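PDB 4ZXO: glycosyl hydrolase family 26 from Bacteroides ovatus, which hydrolyses beta-mannans as a family GH26 beta-mannanase and probably serves this gut bacterium in breaking down galactomannan. Local coordinates for residues 62-67 against 74-79; 101-106 against 299-304. All coordinates share one frame; numbering follows the deposited sequence.

Contact 1. Residues 62-67 against 74-79; sequences SFDLGE and HNLDKV
Asn75 ND2 donates to the backbone O of Asp64 over 2.8 Å, nearly straight at 162°, with the acceptor close to the amide plane of Asn75. This fastens the loop ahead of helix 81-93 to the end of strand 60-64, one of the parallel strands of the TIM barrel, just where it runs out into loop. At the other end of the amide, Asn75 OD1 takes Asp77 N and Val79 N from opposite faces of its plane; the bond to Asp77 N makes an Asx turn over the type I turn of Asn75 to Lys78. With CG between the backbone N and the carbonyl carbon (chi1 74°), the amide can serve its own turn and the strand end together. A water between Asp64 N and Asn75 ND2, weakly held by the latter, adds a second link.

Further along, Leu76 N makes a weak 2.9 Å bond to Gly66 O. Asp64 forms an Asx turn of its own, OD2 accepting from Gly66 N at 2.8 Å, while OD1 is taken by Ser101 and His103. Leu76 lays CD2 against that carboxylate, 3.5 Å from Asp64 OD2. A water donates to both Glu67 OE1 and His74 O. The extended Glu67 chain crosses Leu76 at about a right angle, its carboxylate end against the backbone and CB of Leu76, with Glu67 OE2 3.7 Å from Leu76 CA.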
loop_
_atom_site.group_PDB
_atom_site.type_symbol
_atom_site.label_atom_id
_atom_site.label_comp_id
_atom_site.label_asym_id
_atom_site.label_seq_id
_atom_site.Cartn_x
_atom_site.Cartn_y
_atom_site.Cartn_z
ATOM N N SER A 62 -3.452 -5.772 -1.191
ATOM C CA SER A 62 -3.186 -5.083 0.083
ATOM C C SER A 62 -4.338 -5.306 1.026
ATOM O O SER A 62 -5.480 -5.585 0.627
ATOM C CB SER A 62 -2.924 -3.551 -0.124
ATOM O OG SER A 62 -4.009 -2.915 -0.766
ATOM N N PHE A 63 -4.030 -5.146 2.298
ATOM C CA PHE A 63 -5.006 -5.302 3.362
ATOM C C PHE A 63 -4.645 -4.297 4.438
ATOM O O PHE A 63 -3.570 -3.706 4.385
ATOM C CB PHE A 63 -5.026 -6.743 3.939
ATOM C CG PHE A 63 -5.154 -7.830 2.883
ATOM C CD1 PHE A 63 -6.416 -8.248 2.424
ATOM C CD2 PHE A 63 -4.012 -8.396 2.340
ATOM C CE1 PHE A 63 -6.510 -9.211 1.454
ATOM C CE2 PHE A 63 -4.076 -9.397 1.363
ATOM C CZ PHE A 63 -5.339 -9.800 0.906
ATOM N N ASP A 64 -5.516 -4.121 5.427
ATOM C CA ASP A 64 -5.261 -3.098 6.463
ATOM C C ASP A 64 -5.194 -3.719 7.827
ATOM O O ASP A 64 -5.947 -4.643 8.144
ATOM C CB ASP A 64 -6.343 -2.027 6.409
ATOM C CG ASP A 64 -5.860 -0.687 6.991
ATOM O OD1 ASP A 64 -5.359 0.134 6.191
ATOM O OD2 ASP A 64 -5.874 -0.492 8.235
ATOM N N LEU A 65 -4.243 -3.229 8.626
ATOM C CA LEU A 65 -4.078 -3.721 10.001
ATOM C C LEU A 65 -4.766 -2.836 11.058
ATOM O O LEU A 65 -4.664 -3.111 12.242
ATOM C CB LEU A 65 -2.606 -3.877 10.341
ATOM C CG LEU A 65 -1.868 -4.861 9.465
ATOM C CD1 LEU A 65 -0.401 -4.996 9.921
ATOM C CD2 LEU A 65 -2.592 -6.245 9.388
ATOM N N GLY A 66 -5.507 -1.819 10.628
ATOM C CA GLY A 66 -6.175 -0.947 11.577
ATOM C C GLY A 66 -7.003 -1.744 12.561
ATOM O O GLY A 66 -7.784 -2.635 12.166
ATOM N N GLU A 67 -6.813 -1.405 13.842
ATOM C CA GLU A 67 -7.432 -2.012 15.058
ATOM C C GLU A 67 -6.717 -3.259 15.533
ATOM O O GLU A 67 -7.059 -3.777 16.587
ATOM C CB GLU A 67 -8.946 -2.275 14.900
ATOM C CG GLU A 67 -9.701 -0.979 14.606
ATOM C CD GLU A 67 -11.198 -1.133 14.703
ATOM O OE1 GLU A 67 -11.711 -2.149 15.236
ATOM O OE2 GLU A 67 -11.898 -0.210 14.288
ATOM N N HIS A 74 -10.620 -8.673 14.694
ATOM C CA HIS A 74 -10.960 -8.160 13.359
ATOM C C HIS A 74 -10.404 -6.791 13.154
ATOM O O HIS A 74 -10.286 -6.010 14.121
ATOM C CB HIS A 74 -12.473 -8.064 13.154
ATOM C CG HIS A 74 -13.154 -9.390 13.020
ATOM N ND1 HIS A 74 -13.319 -10.258 14.081
ATOM C CD2 HIS A 74 -13.736 -9.981 11.952
ATOM C CE1 HIS A 74 -13.955 -11.349 13.658
ATOM N NE2 HIS A 74 -14.220 -11.206 12.370
ATOM N N ASN A 75 -10.118 -6.465 11.892
ATOM C CA ASN A 75 -9.644 -5.121 11.574
ATOM C C ASN A 75 -10.811 -4.147 11.419
ATOM O O ASN A 75 -11.990 -4.520 11.637
ATOM C CB ASN A 75 -8.729 -5.109 10.331
ATOM C CG ASN A 75 -9.464 -5.303 9.017
ATOM O OD1 ASN A 75 -10.683 -5.366 8.955
ATOM N ND2 ASN A 75 -8.687 -5.387 7.946
ATOM N N LEU A 76 -10.475 -2.901 11.060
ATOM C CA LEU A 76 -11.493 -1.831 11.031
ATOM C C LEU A 76 -12.552 -2.087 9.978
ATOM O O LEU A 76 -13.626 -1.508 10.035
ATOM C CB LEU A 76 -10.907 -0.458 10.765
ATOM C CG LEU A 76 -10.489 -0.071 9.379
ATOM C CD1 LEU A 76 -10.084 1.406 9.439
ATOM C CD2 LEU A 76 -9.291 -0.885 8.857
ATOM N N ASP A 77 -12.232 -2.945 9.010
ATOM C CA ASP A 77 -13.197 -3.236 7.937
ATOM C C ASP A 77 -13.863 -4.584 8.162
ATOM O O ASP A 77 -14.456 -5.163 7.251
ATOM C CB ASP A 77 -12.484 -3.137 6.580
ATOM C CG ASP A 77 -12.191 -1.682 6.220
ATOM O OD1 ASP A 77 -13.103 -0.860 6.385
ATOM O OD2 ASP A 77 -11.078 -1.291 5.826
ATOM N N LYS A 78 -13.801 -5.060 9.404
ATOM C CA LYS A 78 -14.507 -6.256 9.863
ATOM C C LYS A 78 -13.986 -7.548 9.195
ATOM O O LYS A 78 -14.728 -8.546 9.075
ATOM C CB LYS A 78 -16.028 -6.109 9.681
ATOM C CG LYS A 78 -16.536 -4.883 10.410
ATOM C CD LYS A 78 -18.082 -4.874 10.444
ATOM C CE LYS A 78 -18.592 -3.588 11.141
ATOM N NZ LYS A 78 -20.087 -3.560 11.244
ATOM N N VAL A 79 -12.694 -7.555 8.815
ATOM C CA VAL A 79 -12.084 -8.775 8.305
ATOM C C VAL A 79 -11.195 -9.364 9.384
ATOM O O VAL A 79 -10.394 -8.628 10.000
ATOM C CB VAL A 79 -11.215 -8.513 7.058
ATOM C CG1 VAL A 79 -10.665 -9.832 6.530
ATOM C CG2 VAL A 79 -12.069 -7.850 5.954
HETATM O O HOH W 1 -8.135 -5.115 5.204
HETATM O O HOH W 2 -11.395 -4.743 16.088
HETATM O O HOH W 3 -14.205 -3.778 13.481
#

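Contact 2. Residues 101-106 against 299-304; sequences SWHVRN and LVWRNA
Ser101, on strand 97-101, meets Trp301 with its hydroxyl: OG lies 4.2 Å from Trp301 CH2, at the edge of the indole and near its plane. The touch is a loose van der Waals one, to a ring carbon; the polar partner of the hydroxyl is Asp64 OD1. The chi1 of 46° swings OG to the side of the strand end where both Asp64 and the indole lie.

Two residues on, His103 sits at the centre of an inverse gamma turn, closed by a weak backbone bond from Val104 N to Trp102 O. Its CB points toward the 299-304 segment, and the ring presents CE1 to the same indole carbon, Trp301 CH2, again at 4.2 Å, in an oblique approach. Asp64 also holds His103 ND1, which should restrain the rotation of the imidazole.

The meeting takes place above the C-terminal ends of two strands of the TIM barrel, 97-101 and 295-300, and the indole does the reaching: the nearest CA atoms, those of Ser101 and Trp301, are 11.6 Å apart. In glycoside hydrolases with this barrel, that end carries the active-site cleft, so these side chains probably lie in or beside it. Trp301 also rests on Tyr237 and on Arg162 of strand 159-162. Trp301 NE1 lies at the edge of the Arg302 guanidinium, in its plane, while Arg302 NH2 forms a salt bridge with Glu306.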
loop_
_atom_site.group_PDB
_atom_site.type_symbol
_atom_site.label_atom_id
_atom_site.label_comp_id
_atom_site.label_asym_id
_atom_site.label_seq_id
_atom_site.Cartn_x
_atom_site.Cartn_y
_atom_site.Cartn_z
ATOM N N SER A 101 -1.480 -1.618 4.810
ATOM C CA SER A 101 -1.583 -0.288 5.373
ATOM C C SER A 101 -2.059 -0.385 6.825
ATOM O O SER A 101 -2.354 -1.482 7.312
ATOM C CB SER A 101 -2.531 0.581 4.537
ATOM O OG SER A 101 -3.706 -0.140 4.241
ATOM N N TRP A 102 -2.116 0.743 7.522
ATOM C CA TRP A 102 -2.436 0.711 8.954
ATOM C C TRP A 102 -3.236 1.937 9.321
ATOM O O TRP A 102 -2.655 2.979 9.733
ATOM C CB TRP A 102 -1.120 0.672 9.798
ATOM C CG TRP A 102 -1.340 0.356 11.253
ATOM C CD1 TRP A 102 -2.433 -0.261 11.826
ATOM C CD2 TRP A 102 -0.423 0.618 12.312
ATOM N NE1 TRP A 102 -2.243 -0.366 13.195
ATOM C CE2 TRP A 102 -1.025 0.170 13.515
ATOM C CE3 TRP A 102 0.830 1.228 12.363
ATOM C CZ2 TRP A 102 -0.409 0.286 14.767
ATOM C CZ3 TRP A 102 1.471 1.333 13.615
ATOM C CH2 TRP A 102 0.845 0.846 14.818
ATOM N N HIS A 103 -4.559 1.831 9.191
ATOM C CA HIS A 103 -5.398 2.933 9.657
ATOM C C HIS A 103 -5.578 2.802 11.194
ATOM O O HIS A 103 -6.638 2.347 11.717
ATOM C CB HIS A 103 -6.755 2.931 8.930
ATOM C CG HIS A 103 -6.685 3.443 7.533
ATOM N ND1 HIS A 103 -6.224 2.686 6.471
ATOM C CD2 HIS A 103 -7.105 4.616 7.005
ATOM C CE1 HIS A 103 -6.352 3.388 5.350
ATOM N NE2 HIS A 103 -6.872 4.566 5.651
ATOM N N VAL A 104 -4.519 3.193 11.897
ATOM C CA VAL A 104 -4.416 2.992 13.340
ATOM C C VAL A 104 -5.289 3.989 14.098
ATOM O O VAL A 104 -5.458 5.164 13.693
ATOM C CB VAL A 104 -2.925 3.119 13.756
ATOM C CG1 VAL A 104 -2.284 4.444 13.254
ATOM C CG2 VAL A 104 -2.639 2.898 15.240
ATOM N N ARG A 105 -5.851 3.492 15.199
ATOM C CA ARG A 105 -6.667 4.309 16.073
ATOM C C ARG A 105 -5.863 5.490 16.645
ATOM O O ARG A 105 -4.609 5.515 16.636
ATOM C CB ARG A 105 -7.200 3.449 17.240
ATOM C CG ARG A 105 -8.039 2.250 16.852
ATOM C CD ARG A 105 -9.400 2.571 16.255
ATOM N NE ARG A 105 -10.274 3.245 17.240
ATOM C CZ ARG A 105 -11.541 3.550 17.016
ATOM N NH1 ARG A 105 -12.117 3.204 15.894
ATOM N NH2 ARG A 105 -12.254 4.181 17.948
ATOM N N ASN A 106 -6.610 6.449 17.176
ATOM C CA ASN A 106 -6.027 7.638 17.790
ATOM C C ASN A 106 -5.675 7.288 19.237
ATOM O O ASN A 106 -6.600 7.056 20.045
ATOM C CB ASN A 106 -7.051 8.765 17.715
ATOM C CG ASN A 106 -6.531 10.088 18.218
ATOM O OD1 ASN A 106 -5.867 10.153 19.230
ATOM N ND2 ASN A 106 -6.828 11.151 17.499
ATOM N N LEU A 299 -1.908 0.367 -7.415
ATOM C CA LEU A 299 -2.908 -0.334 -6.636
ATOM C C LEU A 299 -4.165 0.490 -6.579
ATOM O O LEU A 299 -4.114 1.670 -6.256
ATOM C CB LEU A 299 -2.379 -0.583 -5.207
ATOM C CG LEU A 299 -3.376 -1.410 -4.377
ATOM C CD1 LEU A 299 -2.717 -2.597 -3.680
ATOM C CD2 LEU A 299 -4.072 -0.506 -3.404
ATOM N N VAL A 300 -5.296 -0.130 -6.887
ATOM C CA VAL A 300 -6.580 0.580 -6.759
ATOM C C VAL A 300 -7.301 0.095 -5.496
ATOM O O VAL A 300 -7.095 -1.047 -4.993
ATOM C CB VAL A 300 -7.505 0.389 -7.989
ATOM C CG1 VAL A 300 -6.803 0.885 -9.266
ATOM C CG2 VAL A 300 -8.018 -1.039 -8.104
ATOM N N TRP A 301 -8.179 0.961 -4.981
ATOM C CA TRP A 301 -8.747 0.754 -3.646
ATOM C C TRP A 301 -9.880 -0.290 -3.654
ATOM O O TRP A 301 -10.189 -0.883 -4.691
ATOM C CB TRP A 301 -9.214 2.104 -3.063
ATOM C CG TRP A 301 -9.335 2.070 -1.538
ATOM C CD1 TRP A 301 -10.483 2.288 -0.767
ATOM C CD2 TRP A 301 -8.291 1.763 -0.592
ATOM N NE1 TRP A 301 -10.189 2.134 0.575
ATOM C CE2 TRP A 301 -8.864 1.803 0.707
ATOM C CE3 TRP A 301 -6.921 1.492 -0.726
ATOM C CZ2 TRP A 301 -8.092 1.612 1.866
ATOM C CZ3 TRP A 301 -6.161 1.266 0.420
ATOM C CH2 TRP A 301 -6.761 1.320 1.699
ATOM N N ARG A 302 -10.415 -0.576 -2.470
ATOM C CA ARG A 302 -11.271 -1.752 -2.240
ATOM C C ARG A 302 -12.628 -1.694 -2.903
ATOM O O ARG A 302 -13.096 -0.636 -3.302
ATOM C CB ARG A 302 -11.459 -1.982 -0.721
ATOM C CG ARG A 302 -12.298 -0.916 -0.041
ATOM C CD ARG A 302 -12.039 -0.859 1.466
ATOM N NE ARG A 302 -13.061 0.018 2.078
ATOM C CZ ARG A 302 -14.257 -0.396 2.531
ATOM N NH1 ARG A 302 -14.614 -1.710 2.513
ATOM N NH2 ARG A 302 -15.123 0.526 2.976
ATOM N N ASN A 303 -13.220 -2.869 -3.076
ATOM C CA ASN A 303 -14.602 -2.954 -3.584
ATOM C C ASN A 303 -15.517 -3.225 -2.414
ATOM O O ASN A 303 -15.655 -4.370 -1.985
ATOM C CB ASN A 303 -14.706 -4.054 -4.655
ATOM C CG ASN A 303 -14.147 -3.609 -6.000
ATOM O OD1 ASN A 303 -13.403 -2.619 -6.070
ATOM N ND2 ASN A 303 -14.493 -4.339 -7.063
ATOM N N ALA A 304 -16.076 -2.163 -1.829
ATOM C CA ALA A 304 -16.723 -2.266 -0.511
ATOM C C ALA A 304 -18.046 -3.009 -0.536
ATOM O O ALA A 304 -19.067 -2.481 -1.002
ATOM C CB ALA A 304 -16.927 -0.855 0.085
#

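How the contacts relate
Coming from the N terminus, through strand 27-32 and helix 49-54, the chain reaches strand 60-64, and contact 1 closes a short loop within the connection from that strand to helix 81-93. After the helix, strand 97-101 lies parallel beside strand 60-64 and opens contact 2, which closes some 190 residues later at the end of strand 295-300. The two closures follow in series, neither nested nor crossed: one is local to a strand-to-helix connection, the other reaches over the mouth of the barrel. Asp64 joins them through probable hydrogen bonds, OD1 lying 2.6 Å from Ser101 OG and 2.7 Å from His103 ND1, while Ser62 OG packs against Leu299 CD1.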